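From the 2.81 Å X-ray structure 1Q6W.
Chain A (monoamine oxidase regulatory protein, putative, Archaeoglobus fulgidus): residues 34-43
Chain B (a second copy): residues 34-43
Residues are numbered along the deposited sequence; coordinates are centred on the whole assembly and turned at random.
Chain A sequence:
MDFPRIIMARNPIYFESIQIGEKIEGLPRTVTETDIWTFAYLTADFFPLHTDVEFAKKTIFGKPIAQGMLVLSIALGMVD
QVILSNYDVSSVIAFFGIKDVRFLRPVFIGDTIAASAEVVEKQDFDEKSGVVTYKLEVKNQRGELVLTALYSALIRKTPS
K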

# COMPACT_ATOMS: atom_id res chain seq x y z
N THR A 34 -8.62 -4.04 -16.23
CA THR A 34 -7.24 -4.50 -16.39
C THR A 34 -6.39 -4.13 -15.16
O THR A 34 -5.55 -4.92 -14.71
CB THR A 34 -6.61 -3.88 -17.67
OG1 THR A 34 -7.33 -4.36 -18.82
CG2 THR A 34 -5.13 -4.28 -17.81
N ASP A 35 -6.62 -2.93 -14.65
CA ASP A 35 -5.92 -2.45 -13.45
C ASP A 35 -6.23 -3.36 -12.27
O ASP A 35 -5.31 -3.83 -11.58
CB ASP A 35 -6.37 -1.02 -13.10
CG ASP A 35 -5.65 0.05 -13.90
OD1 ASP A 35 -6.27 1.10 -14.20
OD2 ASP A 35 -4.46 -0.15 -14.23
N ILE A 36 -7.53 -3.60 -12.05
CA ILE A 36 -7.98 -4.44 -10.94
C ILE A 36 -7.39 -5.84 -11.06
O ILE A 36 -6.81 -6.36 -10.10
CB ILE A 36 -9.53 -4.61 -10.90
CG1 ILE A 36 -10.24 -3.26 -10.96
CG2 ILE A 36 -9.93 -5.33 -9.65
CD1 ILE A 36 -10.00 -2.42 -9.80
N TRP A 37 -7.56 -6.45 -12.23
CA TRP A 37 -7.04 -7.79 -12.44
C TRP A 37 -5.52 -7.90 -12.31
O TRP A 37 -4.99 -8.86 -11.75
CB TRP A 37 -7.51 -8.34 -13.79
CG TRP A 37 -8.70 -9.24 -13.61
CD1 TRP A 37 -8.71 -10.61 -13.68
CD2 TRP A 37 -10.01 -8.86 -13.15
NE1 TRP A 37 -9.93 -11.09 -13.28
CE2 TRP A 37 -10.74 -10.04 -12.94
CE3 TRP A 37 -10.62 -7.62 -12.88
CZ2 TRP A 37 -12.06 -10.04 -12.48
CZ3 TRP A 37 -11.93 -7.62 -12.43
CH2 TRP A 37 -12.64 -8.83 -12.23
N THR A 38 -4.80 -6.91 -12.82
CA THR A 38 -3.36 -6.95 -12.70
C THR A 38 -2.97 -6.97 -11.23
O THR A 38 -2.09 -7.74 -10.81
CB THR A 38 -2.73 -5.73 -13.39
OG1 THR A 38 -2.98 -5.80 -14.80
CG2 THR A 38 -1.24 -5.68 -13.13
N PHE A 39 -3.61 -6.12 -10.44
CA PHE A 39 -3.28 -6.06 -9.02
C PHE A 39 -3.61 -7.40 -8.37
O PHE A 39 -2.84 -7.90 -7.56
CB PHE A 39 -4.03 -4.94 -8.33
CG PHE A 39 -3.51 -4.63 -6.97
CD1 PHE A 39 -2.33 -3.91 -6.82
CD2 PHE A 39 -4.17 -5.08 -5.83
CE1 PHE A 39 -1.82 -3.66 -5.55
CE2 PHE A 39 -3.66 -4.83 -4.57
CZ PHE A 39 -2.49 -4.12 -4.43
N ALA A 40 -4.74 -7.97 -8.74
CA ALA A 40 -5.15 -9.26 -8.19
C ALA A 40 -4.14 -10.34 -8.58
O ALA A 40 -3.77 -11.17 -7.76
CB ALA A 40 -6.53 -9.63 -8.66
N TYR A 41 -3.67 -10.33 -9.83
CA TYR A 41 -2.68 -11.31 -10.26
C TYR A 41 -1.40 -11.18 -9.43
O TYR A 41 -0.90 -12.14 -8.87
CB TYR A 41 -2.26 -11.10 -11.72
CG TYR A 41 -3.30 -11.36 -12.78
CD1 TYR A 41 -4.40 -12.19 -12.55
CD2 TYR A 41 -3.14 -10.81 -14.06
CE1 TYR A 41 -5.32 -12.45 -13.56
CE2 TYR A 41 -4.03 -11.07 -15.07
CZ TYR A 41 -5.12 -11.89 -14.83
OH TYR A 41 -6.00 -12.11 -15.87
N LEU A 42 -0.87 -9.97 -9.40
CA LEU A 42 0.37 -9.66 -8.69
C LEU A 42 0.36 -10.07 -7.22
O LEU A 42 1.36 -10.57 -6.71
CB LEU A 42 0.65 -8.17 -8.78
CG LEU A 42 1.90 -7.65 -8.10
CD1 LEU A 42 3.12 -8.31 -8.72
CD2 LEU A 42 1.97 -6.15 -8.26
N THR A 43 -0.77 -9.85 -6.55
CA THR A 43 -0.88 -10.16 -5.14
C THR A 43 -1.52 -11.53 -4.88
O THR A 43 -1.70 -11.94 -3.72
CB THR A 43 -1.70 -9.08 -4.40
OG1 THR A 43 -3.07 -9.14 -4.82
CG2 THR A 43 -1.14 -7.70 -4.67
N THR B 34 10.45 -9.83 -12.23
CA THR B 34 9.14 -9.75 -12.84
C THR B 34 8.15 -9.05 -11.89
O THR B 34 7.34 -8.23 -12.32
CB THR B 34 8.62 -11.15 -13.19
OG1 THR B 34 9.49 -11.73 -14.17
CG2 THR B 34 7.19 -11.09 -13.72
N ASP B 35 8.24 -9.38 -10.60
CA ASP B 35 7.39 -8.77 -9.58
C ASP B 35 7.64 -7.26 -9.55
O ASP B 35 6.69 -6.46 -9.65
CB ASP B 35 7.73 -9.33 -8.18
CG ASP B 35 7.06 -10.66 -7.89
OD1 ASP B 35 7.65 -11.51 -7.16
OD2 ASP B 35 5.93 -10.86 -8.37
N ILE B 36 8.90 -6.86 -9.41
CA ILE B 36 9.27 -5.45 -9.37
C ILE B 36 8.77 -4.70 -10.61
O ILE B 36 8.14 -3.64 -10.50
CB ILE B 36 10.81 -5.24 -9.34
CG1 ILE B 36 11.46 -6.09 -8.25
CG2 ILE B 36 11.12 -3.78 -9.15
CD1 ILE B 36 11.10 -5.69 -6.91
N TRP B 37 9.07 -5.25 -11.79
CA TRP B 37 8.67 -4.61 -13.04
C TRP B 37 7.15 -4.53 -13.20
O TRP B 37 6.62 -3.51 -13.67
CB TRP B 37 9.32 -5.31 -14.25
CG TRP B 37 10.51 -4.57 -14.73
CD1 TRP B 37 10.58 -3.78 -15.84
CD2 TRP B 37 11.75 -4.39 -14.02
NE1 TRP B 37 11.78 -3.11 -15.86
CE2 TRP B 37 12.51 -3.46 -14.76
CE3 TRP B 37 12.28 -4.93 -12.84
CZ2 TRP B 37 13.78 -3.04 -14.34
CZ3 TRP B 37 13.54 -4.50 -12.42
CH2 TRP B 37 14.27 -3.56 -13.18
N THR B 38 6.46 -5.59 -12.82
CA THR B 38 5.02 -5.56 -12.92
C THR B 38 4.46 -4.40 -12.07
O THR B 38 3.56 -3.68 -12.50
CB THR B 38 4.39 -6.89 -12.42
OG1 THR B 38 4.78 -7.95 -13.30
CG2 THR B 38 2.87 -6.80 -12.39
N PHE B 39 4.98 -4.24 -10.86
CA PHE B 39 4.50 -3.19 -9.98
C PHE B 39 4.84 -1.85 -10.58
O PHE B 39 4.03 -0.92 -10.53
CB PHE B 39 5.12 -3.32 -8.59
CG PHE B 39 4.45 -2.47 -7.56
CD1 PHE B 39 3.22 -2.85 -7.01
CD2 PHE B 39 5.01 -1.26 -7.16
CE1 PHE B 39 2.54 -2.04 -6.09
CE2 PHE B 39 4.34 -0.42 -6.23
CZ PHE B 39 3.11 -0.82 -5.69
N ALA B 40 6.04 -1.73 -11.14
CA ALA B 40 6.45 -0.49 -11.79
C ALA B 40 5.53 -0.18 -12.99
O ALA B 40 5.15 0.96 -13.16
CB ALA B 40 7.90 -0.58 -12.26
N TYR B 41 5.20 -1.18 -13.81
CA TYR B 41 4.29 -0.97 -14.93
C TYR B 41 2.94 -0.47 -14.45
O TYR B 41 2.45 0.56 -14.92
CB TYR B 41 4.00 -2.25 -15.71
CG TYR B 41 5.17 -2.89 -16.44
CD1 TYR B 41 6.29 -2.14 -16.81
CD2 TYR B 41 5.11 -4.25 -16.81
CE1 TYR B 41 7.32 -2.74 -17.53
CE2 TYR B 41 6.13 -4.84 -17.54
CZ TYR B 41 7.23 -4.08 -17.89
OH TYR B 41 8.23 -4.69 -18.61
N LEU B 42 2.34 -1.22 -13.53
CA LEU B 42 1.03 -0.91 -12.97
C LEU B 42 0.90 0.49 -12.40
O LEU B 42 -0.13 1.16 -12.60
CB LEU B 42 0.69 -1.91 -11.87
CG LEU B 42 -0.66 -1.75 -11.17
CD1 LEU B 42 -1.81 -1.88 -12.20
CD2 LEU B 42 -0.77 -2.81 -10.09
N THR B 43 1.93 0.94 -11.70
CA THR B 43 1.90 2.26 -11.07
C THR B 43 2.59 3.32 -11.92
O THR B 43 2.70 4.47 -11.48
CB THR B 43 2.59 2.21 -9.70
OG1 THR B 43 3.98 1.94 -9.89
CG2 THR B 43 1.98 1.11 -8.81

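Both stretches are helical. In chain A the i to i+4 backbone hydrogen bonds run without a break from Thr A38 N to Thr A34 O (2.8 Å) through to Thr A43 N to Phe A39 O (3.0 Å), and chain B repeats the pattern. The N-to-C directions of the two axes lie at 160°, so the helices run nearly antiparallel, with a closest approach of 10.8 Å. The register follows from the nearest alpha carbons: Asp A35 CA lies 7.1 Å from Leu B42 CA, and Leu A42 CA lies 7.1 Å from Asp B35 CA. These matching separations indicate a near-twofold relation whose midpoint falls between Thr A38 and Phe A39 and between Thr B38 and Phe B39.

The two stretches bury 377 Å², both sides summed, and no hydrogen bond crosses between them. Leucine supplies about half of the buried area, 94 Å² from Leu A42 and 93 Å² from Leu B42. Each points its CA-to-CB bond toward the other helix and adopts chi1 t, chi2 p. Leu B42 CD2 reaches Phe A39 CD1 at 3.8 Å, and Leu A42 CD2 reaches Phe B39 CD1 at 3.7 Å. In both cases the methyl sits at the ring edge, near the ring plane, so this is apolar van der Waals packing against the rim of the phenyl group.

CD1 makes the closest approach to the threonine and the aspartate, though CD2 also lies near the threonine methyl. Leu B42 CD1 lies 4.0 Å from Thr A38 CG2, a methyl-to-methyl contact, and 3.8 Å from Asp A35 OD2; Leu A42 CD1 lies at the same distances from Thr B38 CG2 and Asp B35 OD2. The approach to the carboxylate is van der Waals only, since a methyl carbon offers no polar hydrogen. The aspartate CA-to-CB bonds point sideways, but the ends of these side chains come nearer the partner helix. Their OD1 atoms are hydrogen-bonded to residues just outside the stretches.

Near the centre, Thr A38 CG2 and Thr B38 CG2 face each other at 4.3 Å, a loose contact. The hydroxyls are engaged elsewhere: Thr A38 OG1 donates to Thr A34 O (2.7 Å) and Thr B38 OG1 to Thr B34 O (2.8 Å). With chi1 in m, each hydroxyl bonds back to its own helix while the methyl is presented to the partner. The contact between the stretches thus rests on side-chain packing, with no hydrogen bond between them.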